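Local coordinates for DNA protection during starvation protein (Mycobacterium smegmatis, PDB 2YW6) that probably protects DNA from oxidative damage by oxidising ferrous iron with hydrogen peroxide and storing the ferric mineral inside a hollow shell of twelve subunits, at residues D19-Q24 against E70-L75; K23-Y28 against G63-V68; H39-G44 against V97-V102; G115-T120 against E144-Q149; K122-L127 against L137-A142. All blocks are in the same frame, centred on the assembly; numbering follows the deposited sequence.

Contact 1 (D19-Q24 against E70-L75); sequences DLLQKQ and ERIATL
Leu21 meets three residues of the facing helix: Arg71, Ile72 and Leu75. Its CB sits 3.5 Å from CG1 of Ile72, where the two backbones come nearest. Further out, CD1 of Leu21 rests on the aliphatic root of Arg71, 3.5 Å from Arg71 CG. The same methyl meets CD1 of Leu75 at 3.9 Å, the two leucine side chains crossing at about a right angle. Gln22 comes next. The CD1 methyl of Ile72 lies against its backbone, 3.4 Å from Gln22 N. That methyl is also 3.9 Å from Gln22 OE1, an oxygen that accepts a hydrogen bond from Lys80 N. Gln24 turns its amide away, toward Tyr28 and Thr120.

On the second helix the Arg71 chain bends at chi2 (56°), which places CD. The guanidinium lies further off, at other partners. It makes a salt bridge to Glu146 of a neighbouring subunit and another to Asp131 of its own chain. The CD2 methyl of Leu75 lies over one face of the guanidinium, offset toward the rim. Glu70, just before Arg71, is probably an iron ligand, as in related proteins. The local axes of segments 19-24 and 70-75 approach to 9.4 Å, at 160°, an antiparallel pairing characteristic of the four-helix bundle of the ferritin-like Dps fold.

Contact 2 (K23-Y28 against G63-V68); sequences KQLSTY and GYADEV
The ring of Tyr28 has the carbonyl oxygen of Gln24, one turn earlier, over one face, offset toward the rim. At its edge, near the ring plane, sits CG2 of Val68, 3.4 Å from Tyr28 CE1. Tyr64 comes in obliquely, with its CB 3.5 Å from that same CE1. The two tyrosine planes are inclined at 47°. This is the core of the ferritin-like four-helix bundle, where helices 12-41 and 47-75 pack antiparallel. The local axes approach to 9.0 Å.

Leu25 and Ala65 mark the nearest approach of the backbones. The CD2 methyl of Leu25 lies 4.1 Å from CB of Ala65. CB of Leu25 packs on CG1 of Val68. Together Tyr28 and Leu25 thus hold both methyls of Val68.

His141 of helix 132-155 stacks on the Tyr64 ring and hydrogen-bonds to the hydroxyl of Tyr28 and to Glu67. Asp66, a probable iron ligand, points away from segment 23-28 and forms a salt bridge with Lys36 of a neighbouring subunit. Tyr28 OH also accepts a hydrogen bond from Gln24 NE2 at 3.0 Å; OH is tilted 20° out of the Gln24 amide plane.

Contact 3 (H39-G44 against V97-V102); sequences HWNVVG and VERDTV
Asn41 and Val43 hold Asp100 by two backbone hydrogen bonds, the close part of this contact. Asp100 N donates to Asn41 O at 2.9 Å, nearly along the C=O axis. Asp100 O then accepts from Val43 N at 2.8 Å. The bonds join Val42 and Asp100 as a short parallel bridge. CB of Asn41 packs against the carbonyl of Glu98, 3.3 Å from its O. CG2 of Val43 lies against the carbonyl of Asp100.

The contact is looser beyond Val43 and around the side chains of Glu98 and Arg99. Val43 O lies 3.5 Å from Thr101 CA, a CA-H...O contact. Glu98 is exposed and turns away from segment 39-44, forming a salt bridge with Lys80 of a neighbouring subunit. Arg99 also points away, and its NH1 makes a weak hydrogen bond to Ala73 O of that subunit. CG1 of Val43 approaches the Arg99 guanidinium only obliquely.

The bridge follows helix 12-41. Thr101 occupies the N-cap position of helix 102-127. Val42 touches His51 of helix 47-75 and His105 of helix 102-127.

Contact 4 (G115-T120 against E144-Q149); sequences GVIEDT and ELEKFQ
An antiparallel helix pair of the Dps subunit sets Ile117 against Glu146 and Gln149. Local axes of 115-120 and 144-149 approach to 9.9 Å. With chi1 at -62°, CG1 of Ile117 is anti to its own carbonyl carbon and lies 3.9 Å from Glu146 CG. CD1 at its end meets Glu146 CG at 3.5 Å and also packs on the Gln149 side chain. The CG2 branch lies beside the same glutamate, 3.6 Å from Glu146 CG. Both Glu146 and Gln149 cross the isoleucine obliquely, with chains extended beyond CG.

Helices 102-127 and 132-155 are the last two of the four-helix bundle. Leu145 points toward helix 102-127 and packs in the core of the bundle. Its CG lies 4.1 Å from CG1 of Val116, the side chains crossing at about a right angle. Leu145 also touches Tyr28 of helix 12-41. The carboxylate of Glu146 makes salt bridges to Arg121 of its own chain and to Arg71 of a neighbouring subunit. Thr120, near Leu145 CD2, uses OG1 to hydrogen-bond Val116 O at 2.7 Å. Thr120 N reaches that oxygen from the opposite face of the carbonyl plane.

Contact 5 (K122-L127 against L137-A142); sequences KSIEKL and LLIAHA
Ile124 and Leu138 slide past each other in opposite directions where the two backbones come nearest. With chi1 at -79°, CG1 of Ile124 is anti to its own carbonyl carbon, where it meets Leu138 CB at 3.6 Å. The CD1 methyl of Ile124 goes on to the backbone of the facing helix, 3.6 Å from Leu138 O and near Ile139 CA. Ile139 crosses Ile124 at about a right angle, its CG1 3.9 Å from CD1 of Ile124. That methyl also reaches CB of Ala142, one turn along from Leu138.

These residues pair the end of helix 102-127 with the early part of helix 132-155. The two form an antiparallel hairpin of the ferritin-like four-helix bundle, with local axes inclined at 156°.

The CD1 methyl of Leu138 touches both Ser123 and Leu127. It lies 3.5 Å from CB of Ser123 and 3.6 Å from CD1 of Leu127. Leu127 and Leu138 cross at about a right angle. Leu20 of helix 12-41 packs on both Ser123 and Leu127. A neighbouring subunit adds its Leu132 against Ile124 and its Val133 against Ala142. Gln135 NE2, of the same chain, donates a hydrogen bond to Ile124 O.

From the N terminus, helix 12-41 enters contacts 1 and 2 in turn. Both pair it with helix 47-75, and contact 2 closes the shorter loop within the span of contact 1. Contact 3 begins at the end of helix 12-41 and closes at strand 100-101, so its span crosses those of contacts 1 and 2. It lies across the chain's centre from contact 1. Contacts 4 and 5 come after the first three have closed. Both join helices 102-127 and 132-155; contact 5 lies within the span of contact 4, at the inner turn of that hairpin. The two helix pairs meet through Gln24 and Thr120, Leu20 and Leu127, and the bonds of His141 to Tyr28 and Glu67.

Contact 1 (D19-Q24 against E70-L75)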
# COMPACT_ATOMS: atom_id res chain seq x y z
N ASP B 19 29.38 -16.28 -23.08
CA ASP B 19 30.48 -16.67 -22.21
C ASP B 19 30.85 -15.53 -21.26
O ASP B 19 31.01 -15.74 -20.06
CB ASP B 19 31.69 -17.09 -23.04
CG ASP B 19 31.44 -18.36 -23.79
OD1 ASP B 19 32.37 -18.85 -24.47
OD2 ASP B 19 30.31 -18.89 -23.71
N LEU B 20 30.98 -14.33 -21.82
CA LEU B 20 31.30 -13.15 -21.02
C LEU B 20 30.30 -13.03 -19.88
O LEU B 20 30.69 -12.75 -18.74
CB LEU B 20 31.21 -11.89 -21.86
CG LEU B 20 32.43 -11.39 -22.61
CD1 LEU B 20 32.10 -10.05 -23.26
CD2 LEU B 20 33.59 -11.23 -21.66
N LEU B 21 29.02 -13.23 -20.18
CA LEU B 21 27.98 -13.11 -19.17
C LEU B 21 28.07 -14.19 -18.08
O LEU B 21 27.84 -13.90 -16.91
CB LEU B 21 26.59 -13.13 -19.81
CG LEU B 21 26.25 -11.89 -20.63
CD1 LEU B 21 24.89 -12.08 -21.29
CD2 LEU B 21 26.26 -10.65 -19.74
N GLN B 22 28.43 -15.41 -18.47
CA GLN B 22 28.56 -16.48 -17.49
C GLN B 22 29.58 -16.08 -16.43
O GLN B 22 29.38 -16.33 -15.24
CB GLN B 22 29.00 -17.77 -18.17
CG GLN B 22 29.20 -18.91 -17.20
CD GLN B 22 27.91 -19.28 -16.49
OE1 GLN B 22 26.92 -19.61 -17.14
NE2 GLN B 22 27.93 -19.24 -15.16
N LYS B 23 30.68 -15.49 -16.87
CA LYS B 23 31.72 -15.03 -15.95
C LYS B 23 31.05 -14.08 -14.97
O LYS B 23 31.20 -14.20 -13.75
CB LYS B 23 32.82 -14.26 -16.69
CG LYS B 23 33.99 -15.08 -17.19
CD LYS B 23 33.59 -15.97 -18.33
CE LYS B 23 34.81 -16.66 -18.93
NZ LYS B 23 34.47 -17.35 -20.21
N GLN B 24 30.31 -13.12 -15.52
CA GLN B 24 29.62 -12.12 -14.71
C GLN B 24 28.64 -12.80 -13.75
O GLN B 24 28.56 -12.43 -12.58
CB GLN B 24 28.89 -11.14 -15.62
CG GLN B 24 28.52 -9.83 -14.93
CD GLN B 24 29.72 -8.90 -14.71
OE1 GLN B 24 30.88 -9.32 -14.83
NE2 GLN B 24 29.44 -7.64 -14.39
N GLU B 70 19.13 -14.78 -17.18
CA GLU B 70 18.09 -14.86 -18.19
C GLU B 70 18.58 -14.36 -19.56
O GLU B 70 18.01 -14.71 -20.59
CB GLU B 70 16.86 -14.10 -17.72
CG GLU B 70 16.38 -14.59 -16.36
CD GLU B 70 14.90 -14.42 -16.13
OE1 GLU B 70 14.29 -13.51 -16.74
OE2 GLU B 70 14.34 -15.19 -15.31
N ARG B 71 19.65 -13.56 -19.56
CA ARG B 71 20.19 -13.04 -20.81
C ARG B 71 21.03 -14.14 -21.49
O ARG B 71 21.06 -14.24 -22.71
CB ARG B 71 21.04 -11.79 -20.54
CG ARG B 71 21.57 -11.07 -21.78
CD ARG B 71 20.44 -10.69 -22.74
NE ARG B 71 20.93 -10.01 -23.94
CZ ARG B 71 20.18 -9.73 -25.01
NH1 ARG B 71 18.90 -10.06 -25.03
NH2 ARG B 71 20.71 -9.12 -26.05
N ILE B 72 21.68 -14.96 -20.68
CA ILE B 72 22.47 -16.06 -21.23
C ILE B 72 21.51 -17.03 -21.92
O ILE B 72 21.73 -17.43 -23.07
CB ILE B 72 23.29 -16.78 -20.12
CG1 ILE B 72 24.38 -15.83 -19.59
CG2 ILE B 72 23.89 -18.08 -20.65
CD1 ILE B 72 25.18 -16.38 -18.42
N ALA B 73 20.43 -17.40 -21.24
CA ALA B 73 19.45 -18.31 -21.81
C ALA B 73 18.82 -17.70 -23.07
O ALA B 73 18.62 -18.41 -24.06
CB ALA B 73 18.35 -18.64 -20.79
N THR B 74 18.51 -16.40 -23.03
CA THR B 74 17.91 -15.72 -24.19
C THR B 74 18.86 -15.80 -25.37
O THR B 74 18.43 -15.89 -26.52
CB THR B 74 17.59 -14.22 -23.91
OG1 THR B 74 16.67 -14.12 -22.82
CG2 THR B 74 16.96 -13.56 -25.14
N LEU B 75 20.16 -15.76 -25.09
CA LEU B 75 21.14 -15.83 -26.16
C LEU B 75 21.25 -17.24 -26.72
O LEU B 75 21.63 -17.43 -27.88
CB LEU B 75 22.50 -15.34 -25.65
CG LEU B 75 22.52 -13.83 -25.36
CD1 LEU B 75 23.87 -13.42 -24.83
CD2 LEU B 75 22.19 -13.08 -26.63

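Contact 2 (K23-Y28 against G63-V68)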
# COMPACT_ATOMS: atom_id res chain seq x y z
N LYS B 23 30.68 -15.49 -16.87
CA LYS B 23 31.72 -15.03 -15.95
C LYS B 23 31.05 -14.08 -14.97
O LYS B 23 31.20 -14.20 -13.75
CB LYS B 23 32.82 -14.26 -16.69
CG LYS B 23 33.99 -15.08 -17.19
CD LYS B 23 33.59 -15.97 -18.33
CE LYS B 23 34.81 -16.66 -18.93
NZ LYS B 23 34.47 -17.35 -20.21
N GLN B 24 30.31 -13.12 -15.52
CA GLN B 24 29.62 -12.12 -14.71
C GLN B 24 28.64 -12.80 -13.75
O GLN B 24 28.56 -12.43 -12.58
CB GLN B 24 28.89 -11.14 -15.62
CG GLN B 24 28.52 -9.83 -14.93
CD GLN B 24 29.72 -8.90 -14.71
OE1 GLN B 24 30.88 -9.32 -14.83
NE2 GLN B 24 29.44 -7.64 -14.39
N LEU B 25 27.92 -13.79 -14.25
CA LEU B 25 26.95 -14.52 -13.45
C LEU B 25 27.59 -15.13 -12.19
O LEU B 25 27.05 -15.00 -11.08
CB LEU B 25 26.31 -15.63 -14.28
CG LEU B 25 24.90 -16.16 -13.94
CD1 LEU B 25 24.86 -17.64 -14.23
CD2 LEU B 25 24.54 -15.90 -12.49
N SER B 26 28.73 -15.79 -12.35
CA SER B 26 29.40 -16.41 -11.22
C SER B 26 29.93 -15.37 -10.24
O SER B 26 29.92 -15.59 -9.02
CB SER B 26 30.54 -17.31 -11.70
OG SER B 26 30.05 -18.25 -12.64
N THR B 27 30.39 -14.23 -10.76
CA THR B 27 30.90 -13.16 -9.91
C THR B 27 29.79 -12.59 -9.04
O THR B 27 30.01 -12.29 -7.86
CB THR B 27 31.49 -12.01 -10.74
OG1 THR B 27 32.72 -12.43 -11.32
CG2 THR B 27 31.74 -10.78 -9.86
N TYR B 28 28.60 -12.44 -9.62
CA TYR B 28 27.45 -11.93 -8.89
C TYR B 28 27.04 -12.91 -7.80
O TYR B 28 26.84 -12.53 -6.65
CB TYR B 28 26.27 -11.68 -9.83
CG TYR B 28 26.43 -10.47 -10.74
CD1 TYR B 28 25.57 -10.28 -11.83
CD2 TYR B 28 27.40 -9.50 -10.49
CE1 TYR B 28 25.68 -9.14 -12.64
CE2 TYR B 28 27.52 -8.36 -11.29
CZ TYR B 28 26.66 -8.19 -12.37
OH TYR B 28 26.79 -7.08 -13.17
N GLY B 63 19.39 -9.71 -8.00
CA GLY B 63 18.55 -9.41 -9.14
C GLY B 63 19.39 -9.32 -10.39
O GLY B 63 18.94 -9.68 -11.47
N TYR B 64 20.62 -8.84 -10.26
CA TYR B 64 21.49 -8.75 -11.42
C TYR B 64 21.85 -10.16 -11.89
O TYR B 64 22.07 -10.38 -13.09
CB TYR B 64 22.78 -7.97 -11.10
CG TYR B 64 22.60 -6.49 -10.80
CD1 TYR B 64 21.42 -5.82 -11.12
CD2 TYR B 64 23.65 -5.75 -10.27
CE1 TYR B 64 21.29 -4.45 -10.91
CE2 TYR B 64 23.54 -4.39 -10.06
CZ TYR B 64 22.36 -3.74 -10.38
OH TYR B 64 22.26 -2.37 -10.19
N ALA B 65 21.91 -11.11 -10.96
CA ALA B 65 22.22 -12.49 -11.30
C ALA B 65 21.09 -13.04 -12.16
O ALA B 65 21.33 -13.75 -13.15
CB ALA B 65 22.40 -13.33 -10.05
N ASP B 66 19.86 -12.70 -11.79
CA ASP B 66 18.70 -13.16 -12.55
C ASP B 66 18.75 -12.61 -13.96
O ASP B 66 18.57 -13.36 -14.92
CB ASP B 66 17.40 -12.76 -11.86
CG ASP B 66 17.08 -13.65 -10.69
OD1 ASP B 66 16.03 -13.46 -10.05
OD2 ASP B 66 17.89 -14.55 -10.40
N GLU B 67 18.97 -11.30 -14.07
CA GLU B 67 19.06 -10.60 -15.36
C GLU B 67 20.15 -11.24 -16.23
O GLU B 67 19.89 -11.74 -17.32
CB GLU B 67 19.38 -9.11 -15.13
CG GLU B 67 18.15 -8.28 -14.77
CD GLU B 67 18.46 -7.01 -13.98
OE1 GLU B 67 19.45 -6.31 -14.26
OE2 GLU B 67 17.67 -6.71 -13.06
N VAL B 68 21.38 -11.24 -15.73
CA VAL B 68 22.48 -11.83 -16.45
C VAL B 68 22.16 -13.27 -16.86
O VAL B 68 22.39 -13.66 -18.01
CB VAL B 68 23.77 -11.78 -15.61
CG1 VAL B 68 24.87 -12.58 -16.26
CG2 VAL B 68 24.23 -10.34 -15.48

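Contact 3 (H39-G44 against V97-V102)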
# COMPACT_ATOMS: atom_id res chain seq x y z
N HIS B 39 27.73 -9.57 6.24
CA HIS B 39 26.60 -9.03 6.98
C HIS B 39 26.46 -9.82 8.28
O HIS B 39 26.20 -9.24 9.34
CB HIS B 39 25.31 -9.18 6.17
CG HIS B 39 24.09 -8.71 6.89
ND1 HIS B 39 23.28 -7.70 6.41
CD2 HIS B 39 23.53 -9.11 8.06
CE1 HIS B 39 22.28 -7.50 7.25
NE2 HIS B 39 22.41 -8.34 8.26
N TRP B 40 26.64 -11.13 8.18
CA TRP B 40 26.51 -12.00 9.34
C TRP B 40 27.70 -11.95 10.29
O TRP B 40 27.56 -12.18 11.49
CB TRP B 40 26.28 -13.45 8.89
CG TRP B 40 25.06 -13.64 8.05
CD1 TRP B 40 23.91 -12.92 8.10
CD2 TRP B 40 24.86 -14.66 7.05
NE1 TRP B 40 23.00 -13.42 7.20
CE2 TRP B 40 23.55 -14.48 6.55
CE3 TRP B 40 25.65 -15.69 6.55
CZ2 TRP B 40 23.02 -15.31 5.55
CZ3 TRP B 40 25.11 -16.52 5.55
CH2 TRP B 40 23.81 -16.32 5.07
N ASN B 41 28.87 -11.65 9.76
CA ASN B 41 30.06 -11.65 10.60
C ASN B 41 30.65 -10.32 11.05
O ASN B 41 31.71 -10.32 11.70
CB ASN B 41 31.14 -12.52 9.93
CG ASN B 41 30.78 -14.00 9.94
OD1 ASN B 41 30.17 -14.53 9.00
ND2 ASN B 41 31.12 -14.67 11.03
N VAL B 42 29.99 -9.21 10.74
CA VAL B 42 30.48 -7.89 11.17
C VAL B 42 30.01 -7.56 12.57
O VAL B 42 28.81 -7.64 12.88
CB VAL B 42 30.03 -6.72 10.25
CG1 VAL B 42 31.01 -6.55 9.12
CG2 VAL B 42 28.63 -6.97 9.70
N VAL B 43 30.96 -7.17 13.41
CA VAL B 43 30.67 -6.81 14.78
C VAL B 43 31.27 -5.44 15.03
O VAL B 43 31.96 -4.89 14.16
CB VAL B 43 31.28 -7.81 15.77
CG1 VAL B 43 30.68 -9.19 15.53
CG2 VAL B 43 32.79 -7.84 15.61
N GLY B 44 31.01 -4.88 16.20
CA GLY B 44 31.55 -3.58 16.53
C GLY B 44 30.50 -2.50 16.58
O GLY B 44 29.35 -2.72 16.20
N VAL B 97 37.61 -13.45 5.52
CA VAL B 97 37.49 -12.71 6.78
C VAL B 97 36.22 -13.23 7.44
O VAL B 97 35.17 -13.26 6.80
CB VAL B 97 37.34 -11.20 6.57
CG1 VAL B 97 37.30 -10.50 7.91
CG2 VAL B 97 38.48 -10.67 5.71
N GLU B 98 36.31 -13.62 8.71
CA GLU B 98 35.14 -14.14 9.41
C GLU B 98 34.61 -13.18 10.45
O GLU B 98 34.44 -12.00 10.17
CB GLU B 98 35.50 -15.48 10.04
CG GLU B 98 35.68 -16.56 8.98
CD GLU B 98 36.55 -17.70 9.45
OE1 GLU B 98 36.29 -18.24 10.55
OE2 GLU B 98 37.49 -18.07 8.71
N ARG B 99 34.31 -13.67 11.65
CA ARG B 99 33.81 -12.81 12.72
C ARG B 99 34.84 -11.67 12.77
O ARG B 99 36.02 -11.92 12.96
CB ARG B 99 33.82 -13.58 14.04
CG ARG B 99 33.06 -12.94 15.19
CD ARG B 99 31.70 -13.59 15.33
NE ARG B 99 31.11 -13.39 16.66
CZ ARG B 99 30.01 -14.01 17.07
NH1 ARG B 99 29.39 -14.86 16.27
NH2 ARG B 99 29.54 -13.78 18.29
N ASP B 100 34.42 -10.43 12.58
CA ASP B 100 35.40 -9.35 12.61
C ASP B 100 34.74 -7.98 12.62
O ASP B 100 33.52 -7.86 12.58
CB ASP B 100 36.35 -9.48 11.41
CG ASP B 100 37.79 -9.16 11.77
OD1 ASP B 100 38.70 -9.54 11.01
OD2 ASP B 100 38.02 -8.53 12.81
N THR B 101 35.56 -6.93 12.68
CA THR B 101 35.06 -5.56 12.73
C THR B 101 34.71 -4.98 11.37
O THR B 101 34.96 -5.60 10.32
CB THR B 101 36.09 -4.62 13.40
OG1 THR B 101 37.29 -4.58 12.62
CG2 THR B 101 36.42 -5.10 14.80
N VAL B 102 34.13 -3.79 11.40
CA VAL B 102 33.73 -3.06 10.21
C VAL B 102 34.94 -2.65 9.38
O VAL B 102 34.88 -2.65 8.14
CB VAL B 102 32.90 -1.80 10.61
CG1 VAL B 102 32.78 -0.83 9.45
CG2 VAL B 102 31.52 -2.23 11.08

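Contact 4 (G115-T120 against E144-Q149)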
# COMPACT_ATOMS: atom_id res chain seq x y z
N GLY B 115 38.02 -5.80 -8.08
CA GLY B 115 37.99 -6.84 -9.09
C GLY B 115 36.70 -6.83 -9.88
O GLY B 115 36.71 -6.89 -11.12
N VAL B 116 35.58 -6.75 -9.16
CA VAL B 116 34.24 -6.75 -9.76
C VAL B 116 34.04 -5.59 -10.74
O VAL B 116 33.58 -5.79 -11.86
CB VAL B 116 33.14 -6.69 -8.65
CG1 VAL B 116 31.73 -6.72 -9.26
CG2 VAL B 116 33.33 -7.85 -7.69
N ILE B 117 34.41 -4.39 -10.31
CA ILE B 117 34.27 -3.22 -11.15
C ILE B 117 35.20 -3.28 -12.34
O ILE B 117 34.79 -3.02 -13.47
CB ILE B 117 34.53 -1.92 -10.36
CG1 ILE B 117 33.48 -1.79 -9.25
CG2 ILE B 117 34.49 -0.71 -11.31
CD1 ILE B 117 33.72 -0.65 -8.30
N GLU B 118 36.46 -3.62 -12.09
CA GLU B 118 37.43 -3.71 -13.18
C GLU B 118 36.96 -4.75 -14.20
O GLU B 118 37.00 -4.51 -15.42
CB GLU B 118 38.81 -4.09 -12.67
CG GLU B 118 39.86 -4.03 -13.76
CD GLU B 118 41.22 -4.47 -13.28
OE1 GLU B 118 42.18 -4.38 -14.07
OE2 GLU B 118 41.33 -4.90 -12.12
N ASP B 119 36.51 -5.91 -13.72
CA ASP B 119 36.03 -6.96 -14.60
C ASP B 119 34.80 -6.51 -15.39
O ASP B 119 34.62 -6.91 -16.55
CB ASP B 119 35.68 -8.21 -13.81
CG ASP B 119 36.90 -8.99 -13.39
OD1 ASP B 119 36.75 -10.02 -12.68
OD2 ASP B 119 38.02 -8.57 -13.77
N THR B 120 33.95 -5.71 -14.76
CA THR B 120 32.75 -5.25 -15.44
C THR B 120 33.09 -4.24 -16.53
O THR B 120 32.48 -4.24 -17.60
CB THR B 120 31.75 -4.63 -14.43
OG1 THR B 120 31.44 -5.61 -13.42
CG2 THR B 120 30.45 -4.22 -15.14
N GLU B 144 25.62 0.97 -9.97
CA GLU B 144 25.36 0.59 -8.59
C GLU B 144 26.58 -0.07 -7.96
O GLU B 144 26.91 0.23 -6.81
CB GLU B 144 24.14 -0.33 -8.52
CG GLU B 144 22.86 0.37 -8.93
CD GLU B 144 22.46 1.47 -7.96
OE1 GLU B 144 21.54 2.25 -8.26
OE2 GLU B 144 23.07 1.54 -6.87
N LEU B 145 27.25 -0.95 -8.70
CA LEU B 145 28.46 -1.60 -8.19
C LEU B 145 29.48 -0.57 -7.74
O LEU B 145 30.09 -0.71 -6.69
CB LEU B 145 29.11 -2.47 -9.27
CG LEU B 145 28.69 -3.94 -9.41
CD1 LEU B 145 27.59 -4.27 -8.41
CD2 LEU B 145 28.26 -4.19 -10.85
N GLU B 146 29.67 0.47 -8.54
CA GLU B 146 30.63 1.52 -8.21
C GLU B 146 30.16 2.43 -7.08
O GLU B 146 30.96 2.85 -6.24
CB GLU B 146 30.95 2.33 -9.45
CG GLU B 146 31.95 1.64 -10.34
CD GLU B 146 32.02 2.26 -11.72
OE1 GLU B 146 31.84 3.49 -11.82
OE2 GLU B 146 32.26 1.50 -12.68
N LYS B 147 28.87 2.75 -7.07
CA LYS B 147 28.34 3.59 -6.01
C LYS B 147 28.52 2.85 -4.68
O LYS B 147 28.94 3.44 -3.69
CB LYS B 147 26.85 3.88 -6.23
CG LYS B 147 26.26 4.70 -5.09
CD LYS B 147 24.77 4.45 -4.87
CE LYS B 147 23.93 5.28 -5.82
NZ LYS B 147 22.50 5.33 -5.37
N PHE B 148 28.20 1.57 -4.66
CA PHE B 148 28.33 0.79 -3.44
C PHE B 148 29.76 0.79 -2.89
O PHE B 148 29.96 0.93 -1.68
CB PHE B 148 27.89 -0.66 -3.68
CG PHE B 148 27.86 -1.48 -2.43
CD1 PHE B 148 26.79 -1.38 -1.54
CD2 PHE B 148 28.93 -2.32 -2.10
CE1 PHE B 148 26.78 -2.10 -0.36
CE2 PHE B 148 28.93 -3.05 -0.92
CZ PHE B 148 27.86 -2.94 -0.04
N GLN B 149 30.74 0.62 -3.78
CA GLN B 149 32.14 0.60 -3.38
C GLN B 149 32.48 1.92 -2.72
O GLN B 149 33.26 1.97 -1.77
CB GLN B 149 33.06 0.40 -4.59
CG GLN B 149 34.49 0.03 -4.21
CD GLN B 149 35.49 0.23 -5.34
OE1 GLN B 149 36.53 -0.43 -5.38
NE2 GLN B 149 35.18 1.15 -6.24

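Contact 5 (K122-L127 against L137-A142)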
# COMPACT_ATOMS: atom_id res chain seq x y z
N LYS B 122 35.84 -4.10 -18.37
CA LYS B 122 36.39 -4.84 -19.51
C LYS B 122 35.26 -5.39 -20.39
O LYS B 122 35.23 -5.16 -21.60
CB LYS B 122 37.26 -6.00 -19.05
CG LYS B 122 38.44 -5.64 -18.17
CD LYS B 122 39.18 -6.91 -17.74
CE LYS B 122 40.29 -6.63 -16.72
NZ LYS B 122 40.88 -7.89 -16.18
N SER B 123 34.34 -6.12 -19.77
CA SER B 123 33.21 -6.71 -20.47
C SER B 123 32.40 -5.67 -21.21
O SER B 123 32.00 -5.91 -22.37
CB SER B 123 32.31 -7.49 -19.50
OG SER B 123 32.99 -8.58 -18.91
N ILE B 124 32.13 -4.54 -20.58
CA ILE B 124 31.39 -3.48 -21.24
C ILE B 124 32.15 -3.07 -22.49
O ILE B 124 31.57 -2.89 -23.57
CB ILE B 124 31.18 -2.27 -20.29
CG1 ILE B 124 30.04 -2.55 -19.31
CG2 ILE B 124 30.99 -0.98 -21.11
CD1 ILE B 124 30.00 -1.69 -18.05
N GLU B 125 33.47 -2.95 -22.34
CA GLU B 125 34.39 -2.63 -23.41
C GLU B 125 34.36 -3.72 -24.51
O GLU B 125 34.31 -3.41 -25.68
CB GLU B 125 35.80 -2.47 -22.79
CG GLU B 125 36.89 -1.95 -23.71
CD GLU B 125 38.26 -1.81 -22.94
OE1 GLU B 125 38.52 -2.66 -22.03
OE2 GLU B 125 39.05 -0.87 -23.23
N LYS B 126 34.34 -4.99 -24.11
CA LYS B 126 34.33 -6.13 -25.03
C LYS B 126 32.98 -6.34 -25.72
O LYS B 126 32.94 -6.90 -26.81
CB LYS B 126 34.72 -7.39 -24.27
CG LYS B 126 35.95 -8.05 -24.82
CD LYS B 126 36.91 -8.56 -23.74
CE LYS B 126 38.35 -8.61 -24.29
NZ LYS B 126 38.46 -8.56 -25.79
N LEU B 127 31.90 -5.87 -25.10
CA LEU B 127 30.57 -6.03 -25.69
C LEU B 127 30.18 -4.94 -26.69
O LEU B 127 29.15 -5.02 -27.37
CB LEU B 127 29.52 -6.13 -24.58
CG LEU B 127 29.69 -7.38 -23.72
CD1 LEU B 127 28.92 -7.24 -22.40
CD2 LEU B 127 29.22 -8.61 -24.50
N LEU B 137 23.09 -3.66 -20.24
CA LEU B 137 22.76 -4.40 -19.03
C LEU B 137 23.92 -4.23 -18.07
O LEU B 137 23.73 -3.89 -16.89
CB LEU B 137 22.57 -5.88 -19.36
CG LEU B 137 21.71 -6.75 -18.45
CD1 LEU B 137 22.35 -8.12 -18.32
CD2 LEU B 137 21.55 -6.10 -17.09
N LEU B 138 25.14 -4.45 -18.56
CA LEU B 138 26.31 -4.33 -17.69
C LEU B 138 26.58 -2.86 -17.28
O LEU B 138 27.02 -2.60 -16.15
CB LEU B 138 27.54 -4.96 -18.36
CG LEU B 138 27.50 -6.48 -18.61
CD1 LEU B 138 28.94 -6.97 -18.85
CD2 LEU B 138 26.90 -7.24 -17.45
N ILE B 139 26.32 -1.92 -18.18
CA ILE B 139 26.54 -0.51 -17.87
C ILE B 139 25.61 -0.07 -16.74
O ILE B 139 25.98 0.77 -15.92
CB ILE B 139 26.28 0.40 -19.10
CG1 ILE B 139 27.28 0.07 -20.21
CG2 ILE B 139 26.36 1.88 -18.68
CD1 ILE B 139 27.13 0.89 -21.47
N ALA B 140 24.41 -0.64 -16.68
CA ALA B 140 23.46 -0.28 -15.63
C ALA B 140 23.92 -0.81 -14.28
O ALA B 140 23.75 -0.16 -13.25
CB ALA B 140 22.07 -0.82 -15.95
N HIS B 141 24.51 -2.00 -14.29
CA HIS B 141 25.00 -2.64 -13.08
C HIS B 141 26.22 -1.93 -12.51
O HIS B 141 26.38 -1.83 -11.27
CB HIS B 141 25.39 -4.08 -13.39
CG HIS B 141 24.25 -4.95 -13.77
ND1 HIS B 141 24.39 -6.29 -14.06
CD2 HIS B 141 22.92 -4.70 -13.86
CE1 HIS B 141 23.21 -6.83 -14.30
NE2 HIS B 141 22.30 -5.88 -14.18
N ALA B 142 27.09 -1.47 -13.41
CA ALA B 142 28.31 -0.79 -13.04
C ALA B 142 28.03 0.44 -12.20
O ALA B 142 28.79 0.77 -11.29
CB ALA B 142 29.09 -0.42 -14.29